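Local coordinates for protein TRAP dicarboxylate transporter, DctP subunit (Anaerococcus prevoti, PDB 4N91) that binds D-glucuronate, in both its alpha and beta forms, as the extracytoplasmic solute-binding component of a TRAP transporter, probably handing the sugar acid on for uptake, at residues W106-L111 with D326-Y331; S194-G199 with G208-A213. All coordinates share one frame; numbering follows the deposited sequence.

Interaction 1. Residues W106-L111 with D326-Y331; sequences WEIFNL and DAIQKY
Ile108 turns its CG1 branch trans to its own backbone N (chi1 -177°), while Ile328 runs out nearly straight from its CA (chi1 -71°, chi2 169°), and the two side chains meet tip to tip. In this TRAP-type solute-binding protein, of the periplasmic binding protein clan, the contact fastens the loop between helices 96-99 and 118-125 to the C-terminal helix 322-334. The backbones stay well apart, with the CA atoms of Ile108 and Ile328 9.8 Å from each other, so the gap is bridged by side chains alone. Ile328 supplies a single methyl, CD1, which serves both residues of the loop. Phe109 takes its share obliquely, its CE1 lying 4.3 Å from Ile328 CD1. Its ring is steadied from within the loop, because Ile108 CG2 sits over the centre of one face, 3.8 Å above the plane. Ile108 thus works in two directions, one branch on its neighbour's ring and the other on the helix. Around this small apolar junction, Ile134 of helix 128-135 touches Ile108, and helix 118-125 brings Met125 to Phe109 and Val124 to Ile328. The closest approach is from Ile108 CG1 to Ile328 CD1, 3.9 Å, with Ile108 CD1 4.2 Å from that same Ile328 CD1 methyl.

Interaction 2. Residues S194-G199 with G208-A213; sequences SPMGFG and GIIDGA. With BDP (beta-D-glucopyranuronic acid), chain C.
Ile210 and Ser194 meet through the CG2 methyl of the isoleucine, which packs 3.7 Å from Ser194 CB. Met196, modelled as selenomethionine, bends at its end (chi3 70°) and brings CE within 3.9 Å of the same Ile210 CG2. Ser194 OG continues past the methyl to a water at 2.7 Å, and this water donates to Ile209 O, giving the two segments a polar link beside the apolar one. These contacts span helix 201-207, which ends in a Schellman motif at Gly208 and links strands of two different sheets: 192-195, paired with 173-176, and 212-215, at the edge of the four-stranded sheet. Two residues after Met196, Phe198 lines the sugar pocket. Its CB lies 3.2 Å from O6A of beta-D-glucuronate, and CG meets that oxygen too. Next, Phe198 CD1 comes 3.4 Å from C6 of the sugar. Farther out, CE1 and CZ of Phe198 are 3.9 and 4.1 Å from C5, which sits over the centre of one ring face, 3.6 Å above the plane. With an alanine here the ring is gone, and C5 and the carboxylate end of the sugar would probably lose their aromatic neighbour. Met196 O accepts a hydrogen bond from NH2 of Arg175, whose NH1 binds the same ligand.

In the fold
From the N terminus, the chain first builds much of the five-stranded mixed sheet, then passes helix 96-99 and enters the loop holding 106-111. The partner of that segment does not come until 215 residues later, on helix 322-334, so interaction 1 closes a very long loop and ties the last helix of the model back to an early part of the fold. Interaction 2 is nested wholly inside it: segment 194-199 takes the end of strand 192-195 and the loop after it, helix 201-207 follows, and 208-213 closes the short loop into strand 212-215. The centres of interactions 1 and 2 are about 27 Å apart. Interaction 2 carries Phe198 of the ligand pocket, whereas the side chain of Phe109 is about 13 Å from the bound glucuronate.

Interaction 1. Residues W106-L111 with D326-Y331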
ATOM      1  N   TRP A 106       5.955 -11.584   2.408  1.00 17.24           N
ATOM      2  CA  TRP A 106       5.459 -10.296   1.875  1.00 17.62           C
ATOM      3  C   TRP A 106       6.513  -9.187   1.992  1.00 18.43           C
ATOM      4  O   TRP A 106       6.425  -8.152   1.321  1.00 19.33           O
ATOM      5  CB  TRP A 106       4.178  -9.838   2.555  1.00 17.40           C
ATOM      6  CG  TRP A 106       2.990 -10.722   2.394  1.00 19.06           C
ATOM      7  CD1 TRP A 106       2.593 -11.710   3.251  1.00 21.94           C
ATOM      8  CD2 TRP A 106       2.005 -10.677   1.357  1.00 16.93           C
ATOM      9  NE1 TRP A 106       1.438 -12.283   2.809  1.00 18.57           N
ATOM     10  CE2 TRP A 106       1.059 -11.687   1.643  1.00 16.24           C
ATOM     11  CE3 TRP A 106       1.827  -9.889   0.218  1.00 18.52           C
ATOM     12  CZ2 TRP A 106      -0.051 -11.920   0.836  1.00 21.18           C
ATOM     13  CZ3 TRP A 106       0.734 -10.134  -0.587  1.00 20.82           C
ATOM     14  CH2 TRP A 106      -0.189 -11.133  -0.273  1.00 20.12           C
ATOM     15  N   GLU A 107       7.509  -9.408   2.846  1.00 17.88           N
ATOM     16  CA  GLU A 107       8.608  -8.462   3.059  1.00 16.52           C
ATOM     17  C   GLU A 107       9.233  -7.998   1.774  1.00 15.69           C
ATOM     18  O   GLU A 107       9.799  -6.917   1.731  1.00 18.48           O
ATOM     19  CB  GLU A 107       9.748  -9.146   3.830  1.00 28.25           C
ATOM     20  CG  GLU A 107       9.555  -9.218   5.283  1.00 38.72           C
ATOM     21  CD  GLU A 107      10.593 -10.085   5.959  1.00 31.23           C
ATOM     22  OE1 GLU A 107      11.244 -10.967   5.299  1.00 31.99           O
ATOM     23  OE2 GLU A 107      10.733  -9.901   7.180  1.00 42.62           O
ATOM     24  N   ILE A 108       9.214  -8.845   0.752  1.00 17.99           N
ATOM     25  CA  ILE A 108       9.909  -8.527  -0.498  1.00 20.29           C
ATOM     26  C   ILE A 108       9.537  -7.144  -1.058  1.00 16.25           C
ATOM     27  O   ILE A 108      10.420  -6.361  -1.442  1.00 20.44           O
ATOM     28  CB  ILE A 108       9.711  -9.650  -1.561  1.00 18.26           C
ATOM     29  CG1 ILE A 108      10.496  -9.354  -2.838  1.00 23.41           C
ATOM     30  CG2 ILE A 108       8.242  -9.873  -1.910  1.00 21.75           C
ATOM     31  CD1 ILE A 108      11.959  -9.358  -2.667  1.00 27.75           C
ATOM     32  N   PHE A 109       8.247  -6.844  -1.102  1.00 16.54           N
ATOM     33  CA  PHE A 109       7.810  -5.570  -1.704  1.00 18.59           C
ATOM     34  C   PHE A 109       7.884  -4.379  -0.739  1.00 25.34           C
ATOM     35  O   PHE A 109       7.536  -3.262  -1.113  1.00 28.57           O
ATOM     36  CB  PHE A 109       6.400  -5.666  -2.275  1.00 19.51           C
ATOM     37  CG  PHE A 109       6.214  -6.771  -3.266  1.00 17.75           C
ATOM     38  CD1 PHE A 109       7.096  -6.946  -4.320  1.00 21.43           C
ATOM     39  CD2 PHE A 109       5.152  -7.645  -3.148  1.00 19.70           C
ATOM     40  CE1 PHE A 109       6.902  -7.971  -5.219  1.00 20.76           C
ATOM     41  CE2 PHE A 109       4.970  -8.674  -4.056  1.00 24.39           C
ATOM     42  CZ  PHE A 109       5.851  -8.842  -5.069  1.00 22.44           C
ATOM     43  N   ASN A 110       8.323  -4.616   0.488  1.00 15.93           N
ATOM     44  CA  ASN A 110       8.542  -3.535   1.464  1.00 20.86           C
ATOM     45  C   ASN A 110       9.983  -3.037   1.509  1.00 21.17           C
ATOM     46  O   ASN A 110      10.295  -2.103   2.249  1.00 19.70           O
ATOM     47  CB  ASN A 110       8.114  -3.985   2.859  1.00 21.38           C
ATOM     48  CG  ASN A 110       6.631  -4.265   2.929  1.00 18.73           C
ATOM     49  OD1 ASN A 110       5.858  -3.667   2.177  1.00 20.97           O
ATOM     50  ND2 ASN A 110       6.232  -5.203   3.780  1.00 18.90           N
ATOM     51  N   LEU A 111      10.859  -3.631   0.705  1.00 17.95           N
ATOM     52  CA  LEU A 111      12.257  -3.217   0.685  1.00 19.59           C
ATOM     53  C   LEU A 111      12.382  -1.803   0.120  1.00 22.55           C
ATOM     54  O   LEU A 111      11.805  -1.502  -0.907  1.00 17.93           O
ATOM     55  CB  LEU A 111      13.091  -4.180  -0.165  1.00 19.85           C
ATOM     56  CG  LEU A 111      13.199  -5.611   0.369  1.00 22.45           C
ATOM     57  CD1 LEU A 111      13.965  -6.502  -0.616  1.00 25.49           C
ATOM     58  CD2 LEU A 111      13.872  -5.596   1.727  1.00 27.05           C
ATOM     59  N   ASP A 326      15.942 -11.492  -7.449  1.00 22.19           N
ATOM     60  CA  ASP A 326      16.621 -11.669  -8.746  1.00 22.69           C
ATOM     61  C   ASP A 326      15.709 -11.306  -9.908  1.00 26.00           C
ATOM     62  O   ASP A 326      16.132 -10.639 -10.860  1.00 25.87           O
ATOM     63  CB  ASP A 326      17.092 -13.108  -8.946  1.00 25.00           C
ATOM     64  CG  ASP A 326      18.171 -13.521  -7.972  1.00 28.96           C
ATOM     65  OD1 ASP A 326      18.860 -12.647  -7.406  1.00 30.64           O
ATOM     66  OD2 ASP A 326      18.318 -14.740  -7.773  1.00 30.83           O
ATOM     67  N   ALA A 327      14.466 -11.761  -9.835  1.00 23.18           N
ATOM     68  CA  ALA A 327      13.517 -11.539 -10.906  1.00 26.21           C
ATOM     69  C   ALA A 327      13.197 -10.057 -11.015  1.00 26.56           C
ATOM     70  O   ALA A 327      13.069  -9.519 -12.107  1.00 27.78           O
ATOM     71  CB  ALA A 327      12.251 -12.356 -10.670  1.00 24.98           C
ATOM     72  N   ILE A 328      13.069  -9.400  -9.868  1.00 22.42           N
ATOM     73  CA  ILE A 328      12.819  -7.954  -9.837  1.00 22.57           C
ATOM     74  C   ILE A 328      13.974  -7.201 -10.491  1.00 25.99           C
ATOM     75  O   ILE A 328      13.764  -6.241 -11.244  1.00 25.04           O
ATOM     76  CB  ILE A 328      12.583  -7.487  -8.399  1.00 20.29           C
ATOM     77  CG1 ILE A 328      11.228  -8.005  -7.923  1.00 22.03           C
ATOM     78  CG2 ILE A 328      12.659  -5.966  -8.292  1.00 20.87           C
ATOM     79  CD1 ILE A 328      10.993  -7.842  -6.447  1.00 22.75           C
ATOM     80  N   GLN A 329      15.198  -7.646 -10.233  1.00 24.40           N
ATOM     81  CA  GLN A 329      16.347  -7.003 -10.856  1.00 25.47           C
ATOM     82  C   GLN A 329      16.304  -7.082 -12.375  1.00 30.57           C
ATOM     83  O   GLN A 329      16.741  -6.153 -13.058  1.00 29.42           O
ATOM     84  CB  GLN A 329      17.674  -7.562 -10.343  1.00 30.48           C
ATOM     85  CG  GLN A 329      17.897  -7.319  -8.851  1.00 32.32           C
ATOM     86  CD  GLN A 329      17.626  -5.879  -8.414  1.00 31.86           C
ATOM     87  OE1 GLN A 329      17.916  -4.926  -9.132  1.00 30.65           O
ATOM     88  NE2 GLN A 329      17.069  -5.723  -7.234  1.00 34.26           N
ATOM     89  N   LYS A 330      15.780  -8.169 -12.924  1.00 26.71           N
ATOM     90  CA  LYS A 330      15.700  -8.260 -14.371  1.00 32.41           C
ATOM     91  C   LYS A 330      14.750  -7.189 -14.893  1.00 30.31           C
ATOM     92  O   LYS A 330      15.007  -6.550 -15.914  1.00 30.56           O
ATOM     93  CB  LYS A 330      15.267  -9.660 -14.817  1.00 33.18           C
ATOM     94  CG  LYS A 330      16.367 -10.704 -14.671  1.00 42.97           C
ATOM     95  CD  LYS A 330      15.893 -12.100 -15.050  1.00 51.31           C
ATOM     96  CE  LYS A 330      15.491 -12.184 -16.516  1.00 57.25           C
ATOM     97  NZ  LYS A 330      15.220 -13.593 -16.937  1.00 61.31           N
ATOM     98  N   TYR A 331      13.648  -6.979 -14.188  1.00 28.46           N
ATOM     99  CA  TYR A 331      12.723  -5.939 -14.589  1.00 24.29           C
ATOM    100  C   TYR A 331      13.348  -4.562 -14.408  1.00 28.85           C
ATOM    101  O   TYR A 331      13.086  -3.655 -15.198  1.00 26.57           O
ATOM    102  CB  TYR A 331      11.414  -6.036 -13.828  1.00 25.72           C
ATOM    103  CG  TYR A 331      10.479  -7.057 -14.410  1.00 25.97           C
ATOM    104  CD1 TYR A 331       9.850  -6.827 -15.628  1.00 32.29           C
ATOM    105  CD2 TYR A 331      10.216  -8.245 -13.743  1.00 25.74           C
ATOM    106  CE1 TYR A 331       8.985  -7.746 -16.158  1.00 28.48           C
ATOM    107  CE2 TYR A 331       9.355  -9.166 -14.264  1.00 27.05           C
ATOM    108  CZ  TYR A 331       8.740  -8.910 -15.476  1.00 29.92           C
ATOM    109  OH  TYR A 331       7.881  -9.838 -16.004  1.00 31.48           O
TER

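Interaction 2. Residues S194-G199 with G208-A213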
ATOM      1  N   SER A 194       6.806   5.879  14.733  1.00 12.76           N
ATOM      2  CA  SER A 194       5.589   5.790  15.506  1.00 11.64           C
ATOM      3  C   SER A 194       4.559   5.068  14.682  1.00 11.72           C
ATOM      4  O   SER A 194       3.831   5.681  13.924  1.00 12.94           O
ATOM      5  CB  SER A 194       5.037   7.182  15.846  1.00 17.81           C
ATOM      6  OG  SER A 194       5.832   7.790  16.824  1.00 22.40           O
ATOM      7  N   PRO A 195       4.475   3.749  14.840  1.00 11.77           N
ATOM      8  CA  PRO A 195       3.500   2.993  14.027  1.00 10.82           C
ATOM      9  C   PRO A 195       2.074   3.201  14.512  1.00 14.50           C
ATOM     10  O   PRO A 195       1.839   3.157  15.718  1.00 13.75           O
ATOM     11  CB  PRO A 195       3.901   1.534  14.229  1.00 14.82           C
ATOM     12  CG  PRO A 195       5.115   1.561  15.096  1.00 22.60           C
ATOM     13  CD  PRO A 195       5.332   2.888  15.656  1.00 15.54           C
HETATM   14  N   MSE A 196       1.147   3.441  13.592  1.00 11.10           N
HETATM   15  CA  MSE A 196      -0.265   3.609  13.945  1.00 14.09           C
HETATM   16  C   MSE A 196      -1.086   3.513  12.675  1.00 15.26           C
HETATM   17  O   MSE A 196      -0.551   3.629  11.564  1.00 12.94           O
HETATM   18  CB  MSE A 196      -0.516   4.968  14.602  1.00 13.85           C
HETATM   19  CG  MSE A 196      -0.281   6.122  13.649  1.00 10.83           C
HETATM   20 SE   MSE A 196      -0.407   7.887  14.497  1.00 19.59          SE
HETATM   21  CE  MSE A 196       1.171   7.819  15.555  1.00 14.78           C
ATOM     22  N   GLY A 197      -2.386   3.305  12.834  1.00 12.66           N
ATOM     23  CA  GLY A 197      -3.276   3.205  11.702  1.00 13.04           C
ATOM     24  C   GLY A 197      -3.493   4.507  10.955  1.00 12.01           C
ATOM     25  O   GLY A 197      -3.365   5.580  11.508  1.00 11.87           O
ATOM     26  N   PHE A 198      -3.821   4.379   9.682  1.00 11.78           N
ATOM     27  CA  PHE A 198      -3.847   5.516   8.759  1.00 11.90           C
ATOM     28  C   PHE A 198      -4.833   6.583   9.222  1.00  9.72           C
ATOM     29  O   PHE A 198      -4.558   7.776   9.141  1.00 11.15           O
ATOM     30  CB  PHE A 198      -4.203   4.981   7.387  1.00 10.21           C
ATOM     31  CG  PHE A 198      -4.008   5.951   6.244  1.00 12.30           C
ATOM     32  CD1 PHE A 198      -2.868   6.730   6.151  1.00 13.59           C
ATOM     33  CD2 PHE A 198      -4.938   6.020   5.233  1.00 16.92           C
ATOM     34  CE1 PHE A 198      -2.677   7.586   5.086  1.00 15.65           C
ATOM     35  CE2 PHE A 198      -4.748   6.885   4.155  1.00 17.01           C
ATOM     36  CZ  PHE A 198      -3.626   7.648   4.081  1.00 16.78           C
ATOM     37  N   GLY A 199      -6.007   6.159   9.690  1.00 13.07           N
ATOM     38  CA  GLY A 199      -6.999   7.085  10.189  1.00 14.79           C
ATOM     39  C   GLY A 199      -6.636   7.940  11.383  1.00 12.24           C
ATOM     40  O   GLY A 199      -7.313   8.941  11.663  1.00 14.12           O
ATOM     41  N   GLY A 208       0.654  17.247  17.515  1.00 17.58           N
ATOM     42  CA  GLY A 208       2.087  17.293  17.700  1.00 19.10           C
ATOM     43  C   GLY A 208       2.664  16.025  18.303  1.00 16.27           C
ATOM     44  O   GLY A 208       3.824  15.998  18.669  1.00 20.17           O
ATOM     45  N   ILE A 209       1.870  14.962  18.361  1.00 14.72           N
ATOM     46  CA  ILE A 209       2.331  13.658  18.827  1.00 16.43           C
ATOM     47  C   ILE A 209       3.389  13.072  17.889  1.00 15.83           C
ATOM     48  O   ILE A 209       4.287  12.354  18.321  1.00 16.70           O
ATOM     49  CB  ILE A 209       1.109  12.735  18.960  1.00 21.88           C
ATOM     50  CG1 ILE A 209       0.428  13.030  20.296  1.00 32.90           C
ATOM     51  CG2 ILE A 209       1.471  11.301  18.840  1.00 28.83           C
ATOM     52  CD1 ILE A 209      -0.939  12.396  20.394  1.00 36.61           C
ATOM     53  N   ILE A 210       3.273  13.400  16.606  1.00 14.55           N
ATOM     54  CA  ILE A 210       4.289  13.061  15.609  1.00 13.66           C
ATOM     55  C   ILE A 210       4.694  14.337  14.878  1.00 14.59           C
ATOM     56  O   ILE A 210       3.923  15.289  14.824  1.00 14.89           O
ATOM     57  CB  ILE A 210       3.786  12.026  14.585  1.00 12.72           C
ATOM     58  CG1 ILE A 210       2.417  12.415  14.051  1.00 15.10           C
ATOM     59  CG2 ILE A 210       3.770  10.652  15.228  1.00 13.50           C
ATOM     60  CD1 ILE A 210       1.890  11.511  12.966  1.00 16.62           C
ATOM     61  N   ASP A 211       5.892  14.308  14.305  1.00 14.74           N
ATOM     62  CA  ASP A 211       6.479  15.421  13.584  1.00 14.67           C
ATOM     63  C   ASP A 211       6.282  15.357  12.075  1.00 14.69           C
ATOM     64  O   ASP A 211       6.561  16.324  11.364  1.00 14.48           O
ATOM     65  CB  ASP A 211       7.971  15.461  13.898  1.00 14.88           C
ATOM     66  CG  ASP A 211       8.230  15.676  15.381  1.00 18.91           C
ATOM     67  OD1 ASP A 211       7.777  16.724  15.913  1.00 21.20           O
ATOM     68  OD2 ASP A 211       8.847  14.795  16.001  1.00 19.59           O
ATOM     69  N   GLY A 212       5.798  14.222  11.592  1.00 13.98           N
ATOM     70  CA  GLY A 212       5.698  13.980  10.175  1.00 12.89           C
ATOM     71  C   GLY A 212       5.304  12.547   9.915  1.00 13.70           C
ATOM     72  O   GLY A 212       5.014  11.776  10.831  1.00 12.69           O
ATOM     73  N   ALA A 213       5.278  12.192   8.643  1.00 11.09           N
ATOM     74  CA  ALA A 213       4.856  10.873   8.226  1.00 11.08           C
ATOM     75  C   ALA A 213       5.474  10.631   6.849  1.00 10.45           C
ATOM     76  O   ALA A 213       6.354  11.388   6.398  1.00 12.56           O
ATOM     77  CB  ALA A 213       3.324  10.767   8.194  1.00 11.50           C
TER
HETATM   78  C1  BDP C 402      -1.722   4.518   1.599  0.66 11.04           C
HETATM   79  C2  BDP C 402      -2.106   3.149   1.268  0.66 10.84           C
HETATM   80  C3  BDP C 402      -2.989   2.582   2.342  0.66 11.12           C
HETATM   81  C4  BDP C 402      -2.331   2.589   3.612  0.66 11.11           C
HETATM   82  C5  BDP C 402      -1.883   3.964   3.924  0.66  9.51           C
HETATM   83  C6  BDP C 402      -1.024   4.015   5.214  0.66 11.29           C
HETATM   84  O2  BDP C 402      -3.025   3.360   0.124  0.66 10.60           O
HETATM   85  O3  BDP C 402      -3.400   1.222   1.983  0.66 12.27           O
HETATM   86  O4  BDP C 402      -3.058   2.088   4.613  0.66 12.65           O
HETATM   87  O5  BDP C 402      -1.031   4.492   2.848  0.66 12.23           O
HETATM   88  O6A BDP C 402      -1.569   3.545   6.236  0.66 12.50           O
HETATM   89  O1  BDP C 402      -0.665   4.886   0.677  0.66 11.71           O
HETATM   90  O6B BDP C 402       0.022   4.704   5.217  0.66 13.00           O
HETATM   91  O   HOH W   1       4.674   9.489  18.636  1.00 15.14           O